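Local structure of ebony (Drosophila melanogaster, 6DYM) at residues 16-21 with 72-77; 140-144 with 171-177; 183-187 with 197-202. The protein is the C-terminal condensation domain of a nonribosomal peptide synthetase and probably forms the amide bond joining beta-alanine to amines such as dopamine or histamine. One frame throughout, in Å; residues are numbered along the deposited sequence. Where two conformers were deposited one is given.

Contact 1 of 3, residues 16-21 with 72-77; sequences EVIDII and IIGTAL
Helix 16-21 lies across strand 72-77 almost at a right angle: the two axes cross at -87° and come within 8.5 Å. The nearest CA pairs are V17 with T75 at 6.8 Å and I20 with G74 at 6.9 Å. Three residues carry the contact. I20, in an mt rotamer, drives its CD1 onto the strand, 3.6 Å from I72 CG2 and 3.6 Å from G74 N. I72, also mt, rises to meet it, and its CD1 lies 3.7 Å from E16 OE2 at the edge of the contact. T75 (chi1 t) points toward the helix; its CG2 is 4.1 Å from I20 CG2 and from I21 CD1, its OG1 3.9 Å from V17 CG2, and OG1 is hydrogen-bonded to F62 O. At one end, V17 CG1 meets L77 CD1 at 4.3 Å. I73 (phi/psi -119/-5) and G74 (-166/166) form a classic beta bulge opposite V64; I73 points away from the helix, and I72 and T75 face it on either side of the bulge. The strand order of the sheet is that of a GNAT-like acyltransferase fold, and helix 14-25, the first, packs on it here. Helix 41-58 packs alongside through W52 and L48, strands 62-66 and 119-127 flank strand 71-80, and helix 133-153 covers the other face.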
# COMPACT_ATOMS: atom_id res chain seq x y z
N GLU A 16 -0.58 16.48 4.73
CA GLU A 16 -1.06 15.55 5.75
C GLU A 16 -0.86 14.11 5.31
O GLU A 16 -0.43 13.27 6.11
CB GLU A 16 -2.53 15.83 6.06
CG GLU A 16 -2.77 17.16 6.78
CD GLU A 16 -4.21 17.65 6.68
OE1 GLU A 16 -4.57 18.24 5.63
OE2 GLU A 16 -4.97 17.45 7.64
N VAL A 17 -1.14 13.80 4.04
CA VAL A 17 -0.95 12.45 3.54
C VAL A 17 0.54 12.09 3.51
O VAL A 17 0.93 10.98 3.87
CB VAL A 17 -1.60 12.30 2.15
CG1 VAL A 17 -1.04 11.08 1.41
CG2 VAL A 17 -3.11 12.22 2.28
N ILE A 18 1.38 13.03 3.09
CA ILE A 18 2.82 12.78 3.05
C ILE A 18 3.34 12.48 4.45
O ILE A 18 4.10 11.53 4.66
CB ILE A 18 3.56 13.97 2.42
CG1 ILE A 18 3.47 13.90 0.89
CG2 ILE A 18 5.02 14.00 2.87
CD1 ILE A 18 3.93 15.17 0.20
N ASP A 19 2.93 13.29 5.43
CA ASP A 19 3.35 13.06 6.81
C ASP A 19 2.98 11.67 7.29
O ASP A 19 3.78 10.99 7.94
CB ASP A 19 2.74 14.13 7.72
CG ASP A 19 3.26 15.52 7.42
OD1 ASP A 19 4.34 15.62 6.79
OD2 ASP A 19 2.60 16.51 7.81
N ILE A 20 1.75 11.23 6.99
CA ILE A 20 1.32 9.91 7.44
C ILE A 20 2.14 8.81 6.76
O ILE A 20 2.60 7.87 7.42
CB ILE A 20 -0.19 9.73 7.20
CG1 ILE A 20 -0.98 10.51 8.25
CG2 ILE A 20 -0.58 8.24 7.23
CD1 ILE A 20 -2.46 10.27 8.20
N ILE A 21 2.35 8.92 5.45
CA ILE A 21 3.07 7.88 4.72
C ILE A 21 4.53 7.84 5.13
O ILE A 21 5.10 6.76 5.35
CB ILE A 21 2.91 8.09 3.20
CG1 ILE A 21 1.47 7.80 2.76
CG2 ILE A 21 3.89 7.21 2.44
CD1 ILE A 21 1.01 6.38 3.04
N ILE A 72 -6.89 14.14 10.31
CA ILE A 72 -6.64 12.93 9.52
C ILE A 72 -5.76 11.98 10.32
O ILE A 72 -4.69 12.37 10.80
CB ILE A 72 -6.00 13.30 8.17
CG1 ILE A 72 -6.97 14.10 7.31
CG2 ILE A 72 -5.55 12.04 7.43
CD1 ILE A 72 -6.39 14.53 5.97
N ILE A 73 -6.21 10.73 10.44
CA ILE A 73 -5.46 9.71 11.18
C ILE A 73 -5.06 8.53 10.30
O ILE A 73 -4.35 7.64 10.78
CB ILE A 73 -6.25 9.19 12.40
CG1 ILE A 73 -7.56 8.53 11.97
CG2 ILE A 73 -6.52 10.32 13.39
CD1 ILE A 73 -8.20 7.70 13.05
N GLY A 74 -5.47 8.50 9.04
CA GLY A 74 -5.10 7.40 8.17
C GLY A 74 -5.40 7.72 6.73
O GLY A 74 -6.13 8.67 6.42
N THR A 75 -4.83 6.92 5.83
CA THR A 75 -5.09 7.15 4.42
C THR A 75 -4.91 5.85 3.64
O THR A 75 -4.07 5.01 3.98
CB THR A 75 -4.20 8.26 3.84
OG1 THR A 75 -4.66 8.61 2.53
CG2 THR A 75 -2.73 7.81 3.75
N ALA A 76 -5.72 5.70 2.59
CA ALA A 76 -5.67 4.55 1.69
C ALA A 76 -5.53 5.08 0.27
O ALA A 76 -6.45 5.73 -0.24
CB ALA A 76 -6.91 3.68 1.84
N LEU A 77 -4.40 4.80 -0.36
CA LEU A 77 -4.11 5.26 -1.72
C LEU A 77 -4.29 4.09 -2.68
O LEU A 77 -3.67 3.04 -2.50
CB LEU A 77 -2.69 5.83 -1.81
CG LEU A 77 -2.33 6.84 -0.72
CD1 LEU A 77 -0.97 7.45 -0.98
CD2 LEU A 77 -3.40 7.92 -0.62

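Contact 2 of 3, residues 140-144 with 171-177; sequences MHFME and LADVYHY
Segment 140-144 is a regular helical turn, while segment 171-177 contains the last turn of a helix and its exit. The closest CA pairs are H141 with L171 at 8.1 Å and E144 with Y175 at 8.3 Å. A Schellman motif ends the second helix: H176, at positive phi (67/33), is the C-prime residue, with Y177 N bonded to A172 O at 2.9 Å and H176 N to D173 O at 3.0 Å. Y175, the first residue to leave helical phi/psi, and Y177 just after the turn both point toward helix 140-144. Two hydrogen bonds cross the contact: H141 ND1 and Y175 OH pair at 2.7 Å, and Y177 OH donates to E144 OE1 at 3.2 Å. In CH-pi contacts, L171 CD2 sits over the H141 ring, 3.9 Å from its CE1, and E144 (chi1 t, chi2 p) lays CG over the face of Y175. M140 CB packs 3.8 Å from L171 CD1. The contact joins the middle of helix 133-153 to the C-terminal end of helix 166-174 and the loop that follows. On the sheet, M140 touches T127 (strand 119-127), A172 touches N163 (strand 158-163), and Y177 packs on I159, H209 and K211.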
# COMPACT_ATOMS: atom_id res chain seq x y z
N MET A 140 -7.21 0.56 10.85
CA MET A 140 -6.95 -0.43 9.81
C MET A 140 -8.23 -1.17 9.43
O MET A 140 -8.52 -1.34 8.23
CB MET A 140 -5.87 -1.41 10.26
CG MET A 140 -4.48 -0.80 10.37
SD MET A 140 -3.86 -0.20 8.78
CE MET A 140 -3.23 -1.72 8.08
N HIS A 141 -8.99 -1.63 10.42
CA HIS A 141 -10.27 -2.28 10.13
C HIS A 141 -11.19 -1.35 9.34
O HIS A 141 -11.87 -1.78 8.40
CB HIS A 141 -10.96 -2.71 11.44
CG HIS A 141 -10.50 -4.03 11.98
ND1 HIS A 141 -10.74 -5.23 11.34
CD2 HIS A 141 -9.82 -4.34 13.11
CE1 HIS A 141 -10.22 -6.22 12.05
NE2 HIS A 141 -9.65 -5.71 13.13
N PHE A 142 -11.20 -0.07 9.69
CA PHE A 142 -12.08 0.89 9.03
C PHE A 142 -11.66 1.10 7.57
O PHE A 142 -12.50 1.10 6.67
CB PHE A 142 -12.06 2.22 9.79
CG PHE A 142 -13.01 3.25 9.26
CD1 PHE A 142 -14.35 3.24 9.64
CD2 PHE A 142 -12.58 4.23 8.39
CE1 PHE A 142 -15.23 4.20 9.16
CE2 PHE A 142 -13.45 5.19 7.90
CZ PHE A 142 -14.77 5.18 8.28
N MET A 143 -10.36 1.29 7.33
CA MET A 143 -9.90 1.48 5.95
C MET A 143 -10.09 0.21 5.13
O MET A 143 -10.41 0.28 3.94
CB MET A 143 -8.43 1.88 5.95
CG MET A 143 -8.16 3.17 6.67
SD MET A 143 -6.55 3.81 6.24
CE MET A 143 -5.48 2.84 7.30
N GLU A 144 -9.86 -0.95 5.73
CA GLU A 144 -10.09 -2.20 5.02
C GLU A 144 -11.54 -2.32 4.59
O GLU A 144 -11.84 -2.76 3.48
CB GLU A 144 -9.68 -3.36 5.93
CG GLU A 144 -9.94 -4.73 5.38
CD GLU A 144 -9.46 -4.90 3.95
OE1 GLU A 144 -10.25 -5.44 3.13
OE2 GLU A 144 -8.32 -4.49 3.65
N LEU A 171 -4.35 -9.35 8.61
CA LEU A 171 -5.61 -8.66 8.36
C LEU A 171 -6.23 -9.11 7.04
O LEU A 171 -7.44 -9.37 6.97
CB LEU A 171 -5.40 -7.15 8.37
CG LEU A 171 -5.30 -6.50 9.74
CD1 LEU A 171 -4.90 -5.04 9.60
CD2 LEU A 171 -6.62 -6.63 10.50
N ALA A 172 -5.42 -9.20 5.99
CA ALA A 172 -5.93 -9.66 4.70
C ALA A 172 -6.50 -11.06 4.80
O ALA A 172 -7.53 -11.37 4.20
CB ALA A 172 -4.82 -9.60 3.65
N ASP A 173 -5.84 -11.94 5.56
CA ASP A 173 -6.34 -13.30 5.73
C ASP A 173 -7.71 -13.31 6.39
O ASP A 173 -8.63 -13.99 5.92
CB ASP A 173 -5.35 -14.13 6.54
CG ASP A 173 -3.97 -14.18 5.91
OD1 ASP A 173 -3.89 -14.34 4.67
OD2 ASP A 173 -2.97 -14.06 6.65
N VAL A 174 -7.88 -12.56 7.49
CA VAL A 174 -9.17 -12.62 8.19
C VAL A 174 -10.26 -11.87 7.44
O VAL A 174 -11.45 -12.07 7.72
CB VAL A 174 -9.04 -12.12 9.64
CG1 VAL A 174 -8.04 -12.97 10.40
CG2 VAL A 174 -8.66 -10.65 9.71
N TYR A 175 -9.90 -11.02 6.48
CA TYR A 175 -10.87 -10.41 5.59
C TYR A 175 -11.12 -11.25 4.34
O TYR A 175 -11.75 -10.77 3.39
CB TYR A 175 -10.42 -8.99 5.19
CG TYR A 175 -10.85 -7.95 6.19
CD1 TYR A 175 -12.10 -7.33 6.10
CD2 TYR A 175 -10.04 -7.61 7.26
CE1 TYR A 175 -12.50 -6.38 7.02
CE2 TYR A 175 -10.43 -6.66 8.20
CZ TYR A 175 -11.66 -6.05 8.07
OH TYR A 175 -12.06 -5.11 9.00
N HIS A 176 -10.63 -12.50 4.34
CA HIS A 176 -10.89 -13.49 3.30
C HIS A 176 -10.28 -13.11 1.95
O HIS A 176 -10.83 -13.43 0.89
CB HIS A 176 -12.40 -13.75 3.15
CG HIS A 176 -13.05 -14.10 4.44
ND1 HIS A 176 -13.98 -13.28 5.05
CD2 HIS A 176 -12.88 -15.16 5.27
CE1 HIS A 176 -14.37 -13.84 6.19
NE2 HIS A 176 -13.72 -14.98 6.34
N TYR A 177 -9.13 -12.45 1.97
CA TYR A 177 -8.34 -12.32 0.76
C TYR A 177 -7.74 -13.66 0.39
O TYR A 177 -7.29 -14.42 1.27
CB TYR A 177 -7.22 -11.29 0.95
CG TYR A 177 -7.66 -9.86 0.79
CD1 TYR A 177 -8.36 -9.20 1.80
CD2 TYR A 177 -7.36 -9.16 -0.37
CE1 TYR A 177 -8.75 -7.88 1.65
CE2 TYR A 177 -7.76 -7.83 -0.53
CZ TYR A 177 -8.45 -7.20 0.48
OH TYR A 177 -8.84 -5.89 0.33

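Contact 3 of 3, residues 183-187 with 197-202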
# COMPACT_ATOMS: atom_id res chain seq x y z
N PHE A 183 5.89 -15.35 -1.01
CA PHE A 183 7.28 -15.36 -1.42
C PHE A 183 8.20 -15.03 -0.25
O PHE A 183 7.93 -14.10 0.52
CB PHE A 183 7.53 -14.39 -2.57
CG PHE A 183 8.84 -14.62 -3.27
CD1 PHE A 183 8.95 -15.58 -4.26
CD2 PHE A 183 9.97 -13.89 -2.93
CE1 PHE A 183 10.16 -15.80 -4.91
CE2 PHE A 183 11.18 -14.11 -3.57
CZ PHE A 183 11.27 -15.07 -4.55
N GLN A 184 9.29 -15.79 -0.14
CA GLN A 184 10.32 -15.56 0.86
C GLN A 184 11.23 -14.42 0.38
O GLN A 184 11.96 -14.58 -0.60
CB GLN A 184 11.11 -16.84 1.08
CG GLN A 184 12.02 -16.86 2.30
CD GLN A 184 12.61 -18.23 2.54
OE1 GLN A 184 11.88 -19.21 2.69
NE2 GLN A 184 13.94 -18.32 2.56
N VAL A 185 11.19 -13.28 1.08
CA VAL A 185 11.81 -12.07 0.53
C VAL A 185 13.33 -12.20 0.45
O VAL A 185 13.95 -11.53 -0.38
CB VAL A 185 11.38 -10.83 1.34
CG1 VAL A 185 9.87 -10.81 1.53
CG2 VAL A 185 12.11 -10.75 2.67
N ASN A 186 13.96 -13.04 1.28
CA ASN A 186 15.41 -13.15 1.20
C ASN A 186 15.88 -14.02 0.04
O ASN A 186 17.09 -14.20 -0.12
CB ASN A 186 16.01 -13.66 2.53
CG ASN A 186 15.61 -15.10 2.88
OD1 ASN A 186 15.25 -15.90 2.01
ND2 ASN A 186 15.67 -15.42 4.17
N GLU A 187 14.97 -14.55 -0.77
CA GLU A 187 15.34 -15.28 -1.97
C GLU A 187 15.29 -14.43 -3.23
O GLU A 187 15.68 -14.91 -4.30
CB GLU A 187 14.43 -16.51 -2.14
CG GLU A 187 14.45 -17.46 -0.95
CD GLU A 187 15.49 -18.56 -1.07
OE1 GLU A 187 15.30 -19.62 -0.43
OE2 GLU A 187 16.48 -18.38 -1.81
N PHE A 197 17.32 -8.14 0.02
CA PHE A 197 16.74 -8.50 1.31
C PHE A 197 17.32 -9.80 1.85
O PHE A 197 16.67 -10.48 2.66
CB PHE A 197 15.21 -8.60 1.21
CG PHE A 197 14.60 -7.63 0.23
CD1 PHE A 197 14.66 -6.26 0.46
CD2 PHE A 197 13.97 -8.08 -0.92
CE1 PHE A 197 14.10 -5.36 -0.44
CE2 PHE A 197 13.41 -7.19 -1.83
CZ PHE A 197 13.48 -5.82 -1.59
N GLY A 198 18.54 -10.15 1.44
CA GLY A 198 19.10 -11.45 1.78
C GLY A 198 19.34 -11.65 3.26
O GLY A 198 19.31 -12.79 3.75
N ASP A 199 19.57 -10.57 4.01
CA ASP A 199 19.77 -10.66 5.45
C ASP A 199 18.47 -10.82 6.23
O ASP A 199 18.52 -11.01 7.45
CB ASP A 199 20.51 -9.42 5.96
CG ASP A 199 21.97 -9.39 5.51
OD1 ASP A 199 22.59 -10.46 5.38
OD2 ASP A 199 22.49 -8.27 5.30
N ALA A 200 17.31 -10.76 5.57
CA ALA A 200 16.05 -10.92 6.28
C ALA A 200 15.87 -12.37 6.72
O ALA A 200 16.38 -13.29 6.08
CB ALA A 200 14.89 -10.50 5.38
N PRO A 201 15.16 -12.61 7.82
CA PRO A 201 14.92 -13.99 8.25
C PRO A 201 14.05 -14.73 7.24
O PRO A 201 13.31 -14.13 6.46
CB PRO A 201 14.20 -13.83 9.60
CG PRO A 201 13.59 -12.46 9.54
CD PRO A 201 14.56 -11.63 8.74
N ASP A 202 14.16 -16.06 7.27
CA ASP A 202 13.37 -16.88 6.36
C ASP A 202 11.87 -16.65 6.54
O ASP A 202 11.10 -16.88 5.60
CB ASP A 202 13.68 -18.37 6.59
CG ASP A 202 14.97 -18.80 5.93
OD1 ASP A 202 15.74 -17.92 5.50
OD2 ASP A 202 15.21 -20.02 5.84
O HOH W 1 14.88 -21.40 2.66
O HOH W 2 16.53 -10.50 -1.41
O HOH W 3 12.80 -13.90 3.82
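The side chain of N186 does most of the polar work. Its ND2 donates twice, to A200 O at 2.9 Å and to D202 OD1 at 2.8 Å, while its OD1 accepts from Q184 NE2 at 2.8 Å. R205 NH1 hydrogen-bonds both Q184 OE1 and D202 O. With chi1 at 66°, the amide reaches across to the loop as the backbone of 185-187 curls into a 3-10 turn, E187 N bonding Q184 O at 3.0 Å. Waters fill the gaps. Water 3 joins N186 N (2.9 Å) to P201 O (2.7 Å), water 2 joins V185 O (3.0 Å) to F197 N (2.9 Å), and water 1 links Q184 NE2 (3.2 Å) weakly to D202 OD2 (3.5 Å). F197 to A200 form a type I beta turn, closed by A200 N to F197 O at 3.0 Å. N186 CA makes a CA-H...O contact with F197 O at 3.3 Å. Packing comes last: V185 CG2 touches A200 CB at 3.9 Å and F197 CB at 4.0 Å, and F99 of helix 93-111 meets both V185 and the F197 ring. No backbone-to-backbone hydrogen bond crosses between these segments. Sheet pairing of strands 178-184 and 205-212 reaches V185 with Q204; just beyond it, both ND2 hydrogens of N186 hold the returning loop, helped by bridging water, while its OD1 is held by Q184 of its own segment.

Overall arrangement
Contact 1 is the buried one, and no hydrogen bond crosses it; contacts 2 and 3 are only partly buried and add side-chain hydrogen bonds to their packing. Contacts 1 and 2 touch at strand 71-80, where M143 SD of helix 133-153 packs 3.6 Å from T75 O, putting helices 14-25 and 133-153 on opposite faces of the strand. Contact 3 lies across the chain's centre from contact 1, centres about 28 Å apart, yet both reach the same sheet. Helix 166-174 of contact 2 leads into strand 178-184 of contact 3. In contact 2 two tyrosines just past a helix end bond a histidine and a glutamate, whereas an asparagine and waters fasten a loop in contact 3.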